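Side-chain contacts in probable sugar kinase (Clostridium perfringens, PDB 3KZH), which probably transfers a phosphate group to a sugar, as a kinase of the pfkB (ribokinase-like) carbohydrate kinase family: residues Leu9-Ala14 and Glu50-Val55; Ser63-Asp68 and Lys72-His77; Met89-Gly94 and Ile119-Thr124. All blocks are in the same frame, centred on the assembly; numbering follows the deposited sequence.

Contact 1. Residues Leu9-Ala14 and Glu50-Val55; sequences LLVFGA and ENMARV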
ATOM      1  N   LEU A   9       5.902  -8.089 -26.336  1.00 21.97           N
ATOM      2  CA  LEU A   9       4.449  -8.216 -26.364  1.00 22.10           C
ATOM      3  C   LEU A   9       3.905  -7.061 -25.555  1.00 19.89           C
ATOM      4  O   LEU A   9       4.367  -6.806 -24.442  1.00 17.75           O
ATOM      5  CB  LEU A   9       3.974  -9.527 -25.715  1.00 23.44           C
ATOM      6  CG  LEU A   9       2.655 -10.122 -26.246  1.00 24.46           C
ATOM      7  CD1 LEU A   9       2.681 -11.587 -25.990  1.00 21.55           C
ATOM      8  CD2 LEU A   9       1.373  -9.498 -25.729  1.00 26.01           C
ATOM      9  N   LEU A  10       2.888  -6.407 -26.106  1.00 18.94           N
ATOM     10  CA  LEU A  10       2.253  -5.301 -25.433  1.00 18.09           C
ATOM     11  C   LEU A  10       0.926  -5.703 -24.826  1.00 17.60           C
ATOM     12  O   LEU A  10       0.127  -6.393 -25.456  1.00 15.61           O
ATOM     13  CB  LEU A  10       2.076  -4.108 -26.377  1.00 16.23           C
ATOM     14  CG  LEU A  10       1.424  -2.814 -25.855  1.00 19.59           C
ATOM     15  CD1 LEU A  10       2.218  -2.188 -24.711  1.00 14.57           C
ATOM     16  CD2 LEU A  10       1.289  -1.839 -26.999  1.00 17.42           C
ATOM     17  N   VAL A  11       0.743  -5.322 -23.565  1.00 16.15           N
ATOM     18  CA  VAL A  11      -0.495  -5.565 -22.840  1.00 18.75           C
ATOM     19  C   VAL A  11      -0.965  -4.154 -22.507  1.00 20.75           C
ATOM     20  O   VAL A  11      -0.190  -3.350 -21.993  1.00 21.37           O
ATOM     21  CB  VAL A  11      -0.277  -6.416 -21.538  1.00 18.95           C
ATOM     22  CG1 VAL A  11      -1.606  -6.664 -20.819  1.00 14.85           C
ATOM     23  CG2 VAL A  11       0.387  -7.754 -21.862  1.00 13.45           C
ATOM     24  N   PHE A  12      -2.205  -3.841 -22.875  1.00 21.11           N
ATOM     25  CA  PHE A  12      -2.791  -2.520 -22.633  1.00 21.02           C
ATOM     26  C   PHE A  12      -4.065  -2.674 -21.792  1.00 18.91           C
ATOM     27  O   PHE A  12      -5.018  -3.290 -22.245  1.00 20.33           O
ATOM     28  CB  PHE A  12      -3.086  -1.840 -23.995  1.00 24.04           C
ATOM     29  CG  PHE A  12      -3.629  -0.430 -23.896  1.00 24.08           C
ATOM     30  CD1 PHE A  12      -2.752   0.665 -23.798  1.00 27.32           C
ATOM     31  CD2 PHE A  12      -5.019  -0.185 -23.951  1.00 24.86           C
ATOM     32  CE1 PHE A  12      -3.243   2.011 -23.754  1.00 26.58           C
ATOM     33  CE2 PHE A  12      -5.532   1.142 -23.907  1.00 27.27           C
ATOM     34  CZ  PHE A  12      -4.634   2.245 -23.810  1.00 24.85           C
ATOM     35  N   GLY A  13      -4.084  -2.079 -20.599  1.00 17.97           N
ATOM     36  CA  GLY A  13      -5.247  -2.165 -19.725  1.00 18.99           C
ATOM     37  C   GLY A  13      -5.052  -1.690 -18.291  1.00 19.86           C
ATOM     38  O   GLY A  13      -3.978  -1.231 -17.916  1.00 19.30           O
ATOM     39  N   ALA A  14      -6.082  -1.883 -17.473  1.00 21.53           N
ATOM     40  CA  ALA A  14      -6.109  -1.457 -16.067  1.00 23.32           C
ATOM     41  C   ALA A  14      -5.246  -2.198 -15.030  1.00 23.28           C
ATOM     42  O   ALA A  14      -4.917  -3.369 -15.196  1.00 25.12           O
ATOM     43  CB  ALA A  14      -7.553  -1.412 -15.592  1.00 20.76           C
ATOM     44  N   GLU A  50       1.832  -9.927 -15.631  1.00 17.92           N
ATOM     45  CA  GLU A  50       2.642 -10.559 -14.572  1.00 19.85           C
ATOM     46  C   GLU A  50       2.967 -12.006 -14.943  1.00 18.97           C
ATOM     47  O   GLU A  50       4.146 -12.379 -14.956  1.00 18.35           O
ATOM     48  CB  GLU A  50       1.980 -10.509 -13.170  1.00 18.93           C
ATOM     49  CG  GLU A  50       3.005 -10.821 -12.055  1.00 21.76           C
ATOM     50  CD  GLU A  50       2.461 -11.042 -10.643  1.00 22.73           C
ATOM     51  OE1 GLU A  50       1.462 -10.418 -10.235  1.00 20.88           O
ATOM     52  OE2 GLU A  50       3.081 -11.837  -9.904  1.00 24.13           O
ATOM     53  N   ASN A  51       1.936 -12.773 -15.317  1.00 16.35           N
ATOM     54  CA  ASN A  51       2.067 -14.186 -15.718  1.00 17.23           C
ATOM     55  C   ASN A  51       3.036 -14.373 -16.906  1.00 15.66           C
ATOM     56  O   ASN A  51       3.783 -15.350 -16.957  1.00 13.40           O
ATOM     57  CB  ASN A  51       0.702 -14.778 -16.108  1.00 17.72           C
ATOM     58  CG  ASN A  51      -0.236 -14.966 -14.934  1.00 18.14           C
ATOM     59  OD1 ASN A  51      -1.247 -14.263 -14.804  1.00 10.96           O
ATOM     60  ND2 ASN A  51       0.054 -15.962 -14.112  1.00 19.77           N
HETATM   61  N   MSE A  52       3.038 -13.384 -17.811  1.00 14.87           N
HETATM   62  CA  MSE A  52       3.884 -13.337 -19.014  1.00 15.79           C
HETATM   63  C   MSE A  52       5.361 -13.108 -18.667  1.00 13.89           C
HETATM   64  O   MSE A  52       6.243 -13.823 -19.144  1.00  8.73           O
HETATM   65  CB  MSE A  52       3.414 -12.221 -19.962  1.00 18.49           C
HETATM   66  CG  MSE A  52       2.431 -12.655 -21.023  1.00 22.85           C
HETATM   67 SE   MSE A  52       1.999 -11.296 -22.313  1.00 24.26          SE
HETATM   68  CE  MSE A  52       0.423 -12.167 -23.108  1.00 21.49           C
ATOM     69  N   ALA A  53       5.612 -12.104 -17.832  1.00 11.08           N
ATOM     70  CA  ALA A  53       6.954 -11.742 -17.376  1.00 14.86           C
ATOM     71  C   ALA A  53       7.537 -12.873 -16.521  1.00 15.09           C
ATOM     72  O   ALA A  53       8.741 -13.155 -16.587  1.00 14.22           O
ATOM     73  CB  ALA A  53       6.893 -10.450 -16.585  1.00  9.50           C
ATOM     74  N   ARG A  54       6.654 -13.561 -15.787  1.00 14.54           N
ATOM     75  CA  ARG A  54       7.031 -14.689 -14.932  1.00 17.30           C
ATOM     76  C   ARG A  54       7.568 -15.887 -15.711  1.00 18.51           C
ATOM     77  O   ARG A  54       8.425 -16.601 -15.216  1.00 17.18           O
ATOM     78  CB  ARG A  54       5.854 -15.129 -14.049  1.00 17.10           C
ATOM     79  CG  ARG A  54       5.772 -14.363 -12.732  1.00 16.27           C
ATOM     80  CD  ARG A  54       4.549 -14.737 -11.910  1.00 13.59           C
ATOM     81  NE  ARG A  54       4.595 -14.148 -10.571  1.00 13.09           N
ATOM     82  CZ  ARG A  54       5.154 -14.728  -9.506  1.00 15.78           C
ATOM     83  NH1 ARG A  54       5.714 -15.923  -9.606  1.00 16.40           N
ATOM     84  NH2 ARG A  54       5.189 -14.095  -8.348  1.00 16.62           N
ATOM     85  N   VAL A  55       7.078 -16.083 -16.936  1.00 17.73           N
ATOM     86  CA  VAL A  55       7.524 -17.191 -17.772  1.00 19.20           C
ATOM     87  C   VAL A  55       8.590 -16.785 -18.791  1.00 20.54           C
ATOM     88  O   VAL A  55       8.952 -17.564 -19.675  1.00 20.79           O
ATOM     89  CB  VAL A  55       6.347 -17.956 -18.429  1.00 20.33           C
ATOM     90  CG1 VAL A  55       5.469 -18.585 -17.359  1.00 18.19           C
ATOM     91  CG2 VAL A  55       5.535 -17.047 -19.331  1.00 19.92           C
TER
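Met52, a selenomethionine, reaches from helix 44-54 to strand 9-12 and meets Leu9 at about a right angle. Its chain is extended beyond CG (chi2 -174°, chi3 -166°), which carries SE and CE away from the helix backbone and onto the strand. Both methyls of the leucine take part: Met52 CE lies 3.7 Å from Leu9 CD1 and 3.9 Å from Leu9 CD2, and SE is almost equally close to the two, so the end of the selenomethionine sits across the leucine fork instead of running alongside it. Val11, two residues further along the strand, meets the same side chain obliquely and with one branch. Its CG2, on the side of the backbone N and anti to the carbonyl carbon, stands 3.9 Å from Met52 SE. Leu9 and Val11 both point from the strand toward the helix, while Leu10 between them points away.

The contact packs helix 44-54 on one face of the large central sheet of the ribokinase-like fold, where strand 9-12 lies between strands 59-62 and 139-143. Met52 also touches Thr59 and Val141 on those two neighbours, and Ala261 of helix 255-268 adds to its surroundings. Further round the helix, Arg54 NE makes a 2.8 Å salt bridge with Glu50 OE2, one turn back.

No hydrogen bond crosses between the two segments. Helix and strand are joined here by dispersion forces among buried apolar groups, with the polarisable selenium touching both Leu9 and Val11; the geometry depends on shape and not on bond direction.

Contact 2. Residues Ser63-Asp68 and Lys72-His77; sequences SILGND and KSIVEH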
ATOM      1  N   SER A  63      -0.305   0.863 -18.782  1.00 19.39           N
ATOM      2  CA  SER A  63      -1.461   1.012 -17.927  1.00 22.38           C
ATOM      3  C   SER A  63      -1.739   2.458 -17.580  1.00 25.87           C
ATOM      4  O   SER A  63      -1.255   3.377 -18.253  1.00 25.67           O
ATOM      5  CB  SER A  63      -1.250   0.184 -16.656  1.00 20.70           C
ATOM      6  OG  SER A  63      -2.472  -0.069 -15.975  1.00 15.24           O
ATOM      7  N   ILE A  64      -2.579   2.637 -16.562  1.00 27.56           N
ATOM      8  CA  ILE A  64      -2.972   3.940 -16.042  1.00 30.20           C
ATOM      9  C   ILE A  64      -2.679   3.953 -14.534  1.00 30.22           C
ATOM     10  O   ILE A  64      -3.343   3.273 -13.755  1.00 27.91           O
ATOM     11  CB  ILE A  64      -4.481   4.208 -16.284  1.00 32.34           C
ATOM     12  CG1 ILE A  64      -4.778   4.312 -17.790  1.00 34.75           C
ATOM     13  CG2 ILE A  64      -4.915   5.449 -15.540  1.00 30.47           C
ATOM     14  CD1 ILE A  64      -6.253   4.307 -18.149  1.00 35.42           C
ATOM     15  N   LEU A  65      -1.658   4.706 -14.142  1.00 32.38           N
ATOM     16  CA  LEU A  65      -1.296   4.833 -12.737  1.00 35.96           C
ATOM     17  C   LEU A  65      -1.703   6.204 -12.207  1.00 38.99           C
ATOM     18  O   LEU A  65      -2.200   7.049 -12.966  1.00 38.91           O
ATOM     19  CB  LEU A  65       0.197   4.592 -12.531  1.00 35.92           C
ATOM     20  CG  LEU A  65       0.731   3.190 -12.794  1.00 35.00           C
ATOM     21  CD1 LEU A  65       2.222   3.236 -12.714  1.00 35.38           C
ATOM     22  CD2 LEU A  65       0.161   2.181 -11.817  1.00 34.23           C
ATOM     23  N   GLY A  66      -1.460   6.435 -10.918  1.00 41.21           N
ATOM     24  CA  GLY A  66      -1.859   7.696 -10.332  1.00 44.06           C
ATOM     25  C   GLY A  66      -0.898   8.567  -9.573  1.00 45.79           C
ATOM     26  O   GLY A  66      -1.374   9.483  -8.911  1.00 48.32           O
ATOM     27  N   ASN A  67       0.412   8.292  -9.618  1.00 46.76           N
ATOM     28  CA  ASN A  67       1.443   9.114  -8.932  1.00 47.65           C
ATOM     29  C   ASN A  67       1.462   8.990  -7.387  1.00 47.26           C
ATOM     30  O   ASN A  67       2.433   9.381  -6.730  1.00 47.46           O
ATOM     31  CB  ASN A  67       1.327  10.591  -9.415  1.00 49.73           C
ATOM     32  CG  ASN A  67       2.335  11.529  -8.780  1.00 51.82           C
ATOM     33  OD1 ASN A  67       3.545  11.322  -8.877  1.00 52.54           O
ATOM     34  ND2 ASN A  67       1.833  12.576  -8.131  1.00 51.68           N
ATOM     35  N   ASP A  68       0.424   8.372  -6.829  1.00 46.13           N
ATOM     36  CA  ASP A  68       0.290   8.170  -5.388  1.00 45.60           C
ATOM     37  C   ASP A  68       1.122   6.983  -4.872  1.00 44.98           C
ATOM     38  O   ASP A  68       1.946   6.434  -5.609  1.00 45.03           O
ATOM     39  CB  ASP A  68      -1.198   8.003  -5.033  1.00 46.51           C
ATOM     40  CG  ASP A  68      -1.915   6.988  -5.920  1.00 46.37           C
ATOM     41  OD1 ASP A  68      -1.240   6.240  -6.650  1.00 46.92           O
ATOM     42  OD2 ASP A  68      -3.157   6.930  -5.876  1.00 47.87           O
ATOM     43  N   LYS A  72       3.359   3.685  -6.782  1.00 30.84           N
ATOM     44  CA  LYS A  72       4.746   3.283  -6.509  1.00 33.54           C
ATOM     45  C   LYS A  72       4.838   1.791  -6.179  1.00 31.82           C
ATOM     46  O   LYS A  72       5.855   1.152  -6.463  1.00 32.02           O
ATOM     47  CB  LYS A  72       5.337   4.095  -5.348  1.00 36.05           C
ATOM     48  CG  LYS A  72       5.242   5.588  -5.532  1.00 40.04           C
ATOM     49  CD  LYS A  72       5.897   6.348  -4.388  1.00 41.64           C
ATOM     50  CE  LYS A  72       5.288   7.734  -4.240  1.00 43.04           C
ATOM     51  NZ  LYS A  72       5.192   8.478  -5.532  1.00 46.05           N
ATOM     52  N   SER A  73       3.757   1.250  -5.610  1.00 29.79           N
ATOM     53  CA  SER A  73       3.655  -0.166  -5.233  1.00 31.16           C
ATOM     54  C   SER A  73       3.630  -1.062  -6.475  1.00 30.33           C
ATOM     55  O   SER A  73       4.360  -2.055  -6.548  1.00 28.14           O
ATOM     56  CB  SER A  73       2.391  -0.411  -4.405  1.00 30.96           C
ATOM     57  OG  SER A  73       2.406   0.310  -3.197  1.00 32.63           O
ATOM     58  N   ILE A  74       2.804  -0.672  -7.452  1.00 30.15           N
ATOM     59  CA  ILE A  74       2.655  -1.377  -8.733  1.00 29.84           C
ATOM     60  C   ILE A  74       3.995  -1.333  -9.482  1.00 28.34           C
ATOM     61  O   ILE A  74       4.513  -2.384  -9.859  1.00 29.93           O
ATOM     62  CB  ILE A  74       1.544  -0.728  -9.631  1.00 29.59           C
ATOM     63  CG1 ILE A  74       0.177  -0.772  -8.944  1.00 29.00           C
ATOM     64  CG2 ILE A  74       1.464  -1.414 -11.005  1.00 25.87           C
ATOM     65  CD1 ILE A  74      -0.602  -2.085  -9.083  1.00 30.62           C
ATOM     66  N   VAL A  75       4.579  -0.136  -9.608  1.00 25.41           N
ATOM     67  CA  VAL A  75       5.852   0.061 -10.304  1.00 23.15           C
ATOM     68  C   VAL A  75       6.969  -0.782  -9.715  1.00 22.90           C
ATOM     69  O   VAL A  75       7.682  -1.457 -10.459  1.00 18.37           O
ATOM     70  CB  VAL A  75       6.271   1.562 -10.377  1.00 23.21           C
ATOM     71  CG1 VAL A  75       7.560   1.726 -11.188  1.00 24.58           C
ATOM     72  CG2 VAL A  75       5.221   2.363 -11.047  1.00 21.43           C
ATOM     73  N   GLU A  76       7.065  -0.804  -8.383  1.00 24.27           N
ATOM     74  CA  GLU A  76       8.083  -1.607  -7.702  1.00 24.31           C
ATOM     75  C   GLU A  76       7.901  -3.104  -7.930  1.00 21.46           C
ATOM     76  O   GLU A  76       8.880  -3.818  -8.145  1.00 18.54           O
ATOM     77  CB  GLU A  76       8.139  -1.301  -6.195  1.00 26.79           C
ATOM     78  CG  GLU A  76       8.970  -0.061  -5.825  1.00 32.12           C
ATOM     79  CD  GLU A  76      10.399  -0.090  -6.385  1.00 35.24           C
ATOM     80  OE1 GLU A  76      11.147  -1.059  -6.104  1.00 37.88           O
ATOM     81  OE2 GLU A  76      10.761   0.849  -7.124  1.00 34.82           O
ATOM     82  N   HIS A  77       6.644  -3.556  -7.970  1.00 21.14           N
ATOM     83  CA  HIS A  77       6.339  -4.968  -8.213  1.00 21.86           C
ATOM     84  C   HIS A  77       6.678  -5.337  -9.663  1.00 21.53           C
ATOM     85  O   HIS A  77       7.180  -6.425  -9.921  1.00 18.92           O
ATOM     86  CB  HIS A  77       4.871  -5.263  -7.902  1.00 20.14           C
ATOM     87  CG  HIS A  77       4.502  -6.712  -8.010  1.00 17.86           C
ATOM     88  ND1 HIS A  77       4.913  -7.655  -7.092  1.00 15.76           N
ATOM     89  CD2 HIS A  77       3.747  -7.375  -8.915  1.00 15.95           C
ATOM     90  CE1 HIS A  77       4.424  -8.836  -7.429  1.00 16.38           C
ATOM     91  NE2 HIS A  77       3.714  -8.692  -8.531  1.00 18.50           N
TER
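Chi1 of -67° sets Leu65 CG beside its own backbone N, and chi2 of 172° spreads the two methyls toward different residues of helix 69-81. CD2 rests against Ile74, 3.9 Å from its CB and equally near CG2; CD1 meets Val75 CG2 at 3.5 Å. Lys72, at the other end of the contact, runs extended until chi4, where a bend (-48°) turns the ammonium back over the loop. There NZ gives a hydrogen bond of 3.1 Å to Asn67 O, approaching from above the carbonyl plane. On the way its CG passes 3.4 Å from Asp68 O, the same oxygen that takes a weak bond from Lys72 N in the first turn of the helix.

This is a strand-turn-helix unit, the helix folding back on strand 64-65 after a short turn. Asp68 is its N-cap: OD1 receives a weak bond from Gly71 N and is hydrogen-bonded to Thr96. Ile74 also packs on Met85 and Phe41, and Ser73 touches Ser73 of the second subunit.

The chemistry is thus divided. Leucine, isoleucine and valine seat the helix on the strand, while backbone carbonyls and the N-cap carboxylate hold the turn that joins strand to helix, with the lysine charge placed over a neutral carbonyl.

Contact 3. Residues Met89-Gly94 and Ile119-Thr124; sequences MVIEGG and IGAMNT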
HETATM    1  N   MSE A  89       0.515   5.608 -18.441  1.00 31.52           N
HETATM    2  CA  MSE A  89      -0.014   6.940 -18.159  1.00 35.00           C
HETATM    3  C   MSE A  89      -0.005   7.213 -16.666  1.00 34.86           C
HETATM    4  O   MSE A  89      -0.548   6.432 -15.888  1.00 34.84           O
HETATM    5  CB  MSE A  89      -1.441   7.122 -18.712  1.00 36.46           C
HETATM    6  CG  MSE A  89      -2.080   8.503 -18.388  1.00 37.34           C
HETATM    7 SE   MSE A  89      -3.830   8.720 -19.114  1.00 50.64          SE
HETATM    8  CE  MSE A  89      -4.840   8.067 -17.650  1.00 34.39           C
ATOM      9  N   VAL A  90       0.659   8.295 -16.280  1.00 35.36           N
ATOM     10  CA  VAL A  90       0.722   8.710 -14.887  1.00 38.21           C
ATOM     11  C   VAL A  90      -0.072  10.018 -14.737  1.00 39.00           C
ATOM     12  O   VAL A  90       0.167  10.983 -15.465  1.00 38.51           O
ATOM     13  CB  VAL A  90       2.207   8.843 -14.368  1.00 39.13           C
ATOM     14  CG1 VAL A  90       2.941   7.513 -14.513  1.00 38.37           C
ATOM     15  CG2 VAL A  90       2.986   9.945 -15.111  1.00 43.15           C
ATOM     16  N   ILE A  91      -1.070  10.010 -13.854  1.00 40.87           N
ATOM     17  CA  ILE A  91      -1.901  11.192 -13.611  1.00 43.56           C
ATOM     18  C   ILE A  91      -1.442  11.945 -12.370  1.00 45.65           C
ATOM     19  O   ILE A  91      -1.555  11.444 -11.249  1.00 44.50           O
ATOM     20  CB  ILE A  91      -3.407  10.843 -13.442  1.00 42.69           C
ATOM     21  CG1 ILE A  91      -3.888   9.970 -14.591  1.00 41.05           C
ATOM     22  CG2 ILE A  91      -4.262  12.134 -13.410  1.00 43.56           C
ATOM     23  CD1 ILE A  91      -5.268   9.451 -14.403  1.00 39.69           C
ATOM     24  N   GLU A  92      -0.969  13.172 -12.589  1.00 49.35           N
ATOM     25  CA  GLU A  92      -0.507  14.048 -11.518  1.00 52.98           C
ATOM     26  C   GLU A  92      -1.674  14.477 -10.630  1.00 53.19           C
ATOM     27  O   GLU A  92      -2.666  15.041 -11.117  1.00 51.95           O
ATOM     28  CB  GLU A  92       0.205  15.263 -12.108  1.00 56.76           C
ATOM     29  CG  GLU A  92       1.632  14.971 -12.573  1.00 63.54           C
ATOM     30  CD  GLU A  92       2.700  15.381 -11.555  1.00 66.00           C
ATOM     31  OE1 GLU A  92       3.713  15.978 -11.983  1.00 67.35           O
ATOM     32  OE2 GLU A  92       2.533  15.117 -10.339  1.00 67.64           O
ATOM     33  N   GLY A  93      -1.590  14.092  -9.354  1.00 52.68           N
ATOM     34  CA  GLY A  93      -2.635  14.402  -8.390  1.00 53.84           C
ATOM     35  C   GLY A  93      -3.772  13.392  -8.409  1.00 53.47           C
ATOM     36  O   GLY A  93      -4.609  13.372  -7.497  1.00 55.27           O
ATOM     37  N   GLY A  94      -3.786  12.544  -9.442  1.00 52.30           N
ATOM     38  CA  GLY A  94      -4.811  11.522  -9.598  1.00 50.21           C
ATOM     39  C   GLY A  94      -4.603  10.325  -8.692  1.00 48.80           C
ATOM     40  O   GLY A  94      -3.671  10.299  -7.883  1.00 48.86           O
ATOM     41  N   ILE A 119      -9.381   4.841 -14.643  1.00 51.27           N
ATOM     42  CA  ILE A 119      -9.511   3.874 -15.746  1.00 51.59           C
ATOM     43  C   ILE A 119     -10.070   4.519 -17.030  1.00 50.71           C
ATOM     44  O   ILE A 119      -9.591   4.232 -18.133  1.00 50.01           O
ATOM     45  CB  ILE A 119     -10.371   2.635 -15.313  1.00 52.29           C
ATOM     46  CG1 ILE A 119      -9.624   1.855 -14.229  1.00 52.49           C
ATOM     47  CG2 ILE A 119     -10.656   1.691 -16.504  1.00 54.49           C
ATOM     48  CD1 ILE A 119     -10.402   0.731 -13.577  1.00 53.06           C
ATOM     49  N   GLY A 120     -11.025   5.432 -16.862  1.00 49.62           N
ATOM     50  CA  GLY A 120     -11.625   6.114 -17.997  1.00 48.55           C
ATOM     51  C   GLY A 120     -10.922   7.377 -18.463  1.00 47.04           C
ATOM     52  O   GLY A 120     -11.397   8.026 -19.398  1.00 47.87           O
ATOM     53  N   ALA A 121      -9.777   7.702 -17.856  1.00 46.01           N
ATOM     54  CA  ALA A 121      -9.005   8.902 -18.207  1.00 44.81           C
ATOM     55  C   ALA A 121      -8.045   8.744 -19.399  1.00 42.80           C
ATOM     56  O   ALA A 121      -7.284   9.662 -19.714  1.00 41.81           O
ATOM     57  CB  ALA A 121      -8.275   9.435 -16.979  1.00 44.63           C
HETATM   58  N   MSE A 122      -8.110   7.586 -20.066  1.00 41.22           N
HETATM   59  CA  MSE A 122      -7.292   7.286 -21.248  1.00 39.34           C
HETATM   60  C   MSE A 122      -7.882   8.038 -22.449  1.00 40.16           C
HETATM   61  O   MSE A 122      -9.092   7.969 -22.719  1.00 40.66           O
HETATM   62  CB  MSE A 122      -7.267   5.772 -21.541  1.00 37.80           C
HETATM   63  CG  MSE A 122      -6.460   5.342 -22.783  1.00 34.39           C
HETATM   64 SE   MSE A 122      -4.574   5.708 -22.557  1.00 49.79          SE
HETATM   65  CE  MSE A 122      -4.218   6.387 -24.205  1.00 35.29           C
ATOM     66  N   ASN A 123      -7.012   8.754 -23.155  1.00 39.51           N
ATOM     67  CA  ASN A 123      -7.411   9.542 -24.320  1.00 38.78           C
ATOM     68  C   ASN A 123      -6.577   9.258 -25.566  1.00 38.67           C
ATOM     69  O   ASN A 123      -5.487   8.703 -25.476  1.00 36.70           O
ATOM     70  CB  ASN A 123      -7.405  11.046 -23.979  1.00 37.40           C
ATOM     71  CG  ASN A 123      -6.075  11.529 -23.399  1.00 38.92           C
ATOM     72  OD1 ASN A 123      -5.048  11.552 -24.084  1.00 36.91           O
ATOM     73  ND2 ASN A 123      -6.100  11.941 -22.137  1.00 41.02           N
ATOM     74  N   THR A 124      -7.081   9.701 -26.714  1.00 39.05           N
ATOM     75  CA  THR A 124      -6.433   9.510 -28.012  1.00 39.75           C
ATOM     76  C   THR A 124      -5.072  10.191 -28.167  1.00 39.59           C
ATOM     77  O   THR A 124      -4.204   9.677 -28.875  1.00 39.49           O
ATOM     78  CB  THR A 124      -7.359   9.945 -29.160  1.00 41.07           C
ATOM     79  OG1 THR A 124      -7.776  11.303 -28.957  1.00 42.31           O
ATOM     80  CG2 THR A 124      -8.586   9.038 -29.216  1.00 42.42           C
TER
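Met89, a selenomethionine, lays its end over the backbone of Ala121: CE and SE each come to 3.6 Å from Ala121 O, and CE also reaches Ala121 CB at 3.8 Å. The chain leaves strand 89-90 fully extended through chi1 and chi2 (178° and 179°), then turns at chi3 (91°), which swings the terminal methyl onto the alanine. Beside it, Ile91 points the same way from the next position but one. The tip of its longer branch, CD1, stands 4.0 Å from Ala121 CB, so that the alanine methyl is met by both side chains. Met122 follows, with its backbone N 4.1 Å from Met89 CE.

In the fold, this is where strand 89-90 of the small parallel pair with 64-65 meets the connection that runs from strand 109-115 to helix 124-129. Just past the strand, Ile91 to Gly94 form a type II beta turn, closed by a 3.1 Å hydrogen bond from Gly94 N to Ile91 O. At the far end of the connection, Asn123 is the N-cap of the helix, its OD1 accepting from Phe126 N.

Met89 also packs on Phe126 and on Ile64, and Met122 shares Ile64 with it while reaching Ile127 and Ile149 on two helices. Ile91 has a further neighbour in Ser118, in the loop just before Ile119.

In the fold
Contact 1 lies wholly buried in the core, on the large sheet, and is purely apolar between its segments. The centres of contacts 2 and 3 sit about 19 and 21 Å from the chain centre; both are partly buried and share the small parallel sheet: strand 64-65 serves contact 2 and strand 89-90 contact 3, joined by the backbone bond from Leu65 N to Met89 O. Contact 2 alone has hydrogen bonds between its segments; contact 3 has none and relies on packing alone. The three are linked: Gly13 O meets Ser63 OG between contacts 1 and 2, and Phe12 packs on Met122 between contacts 1 and 3.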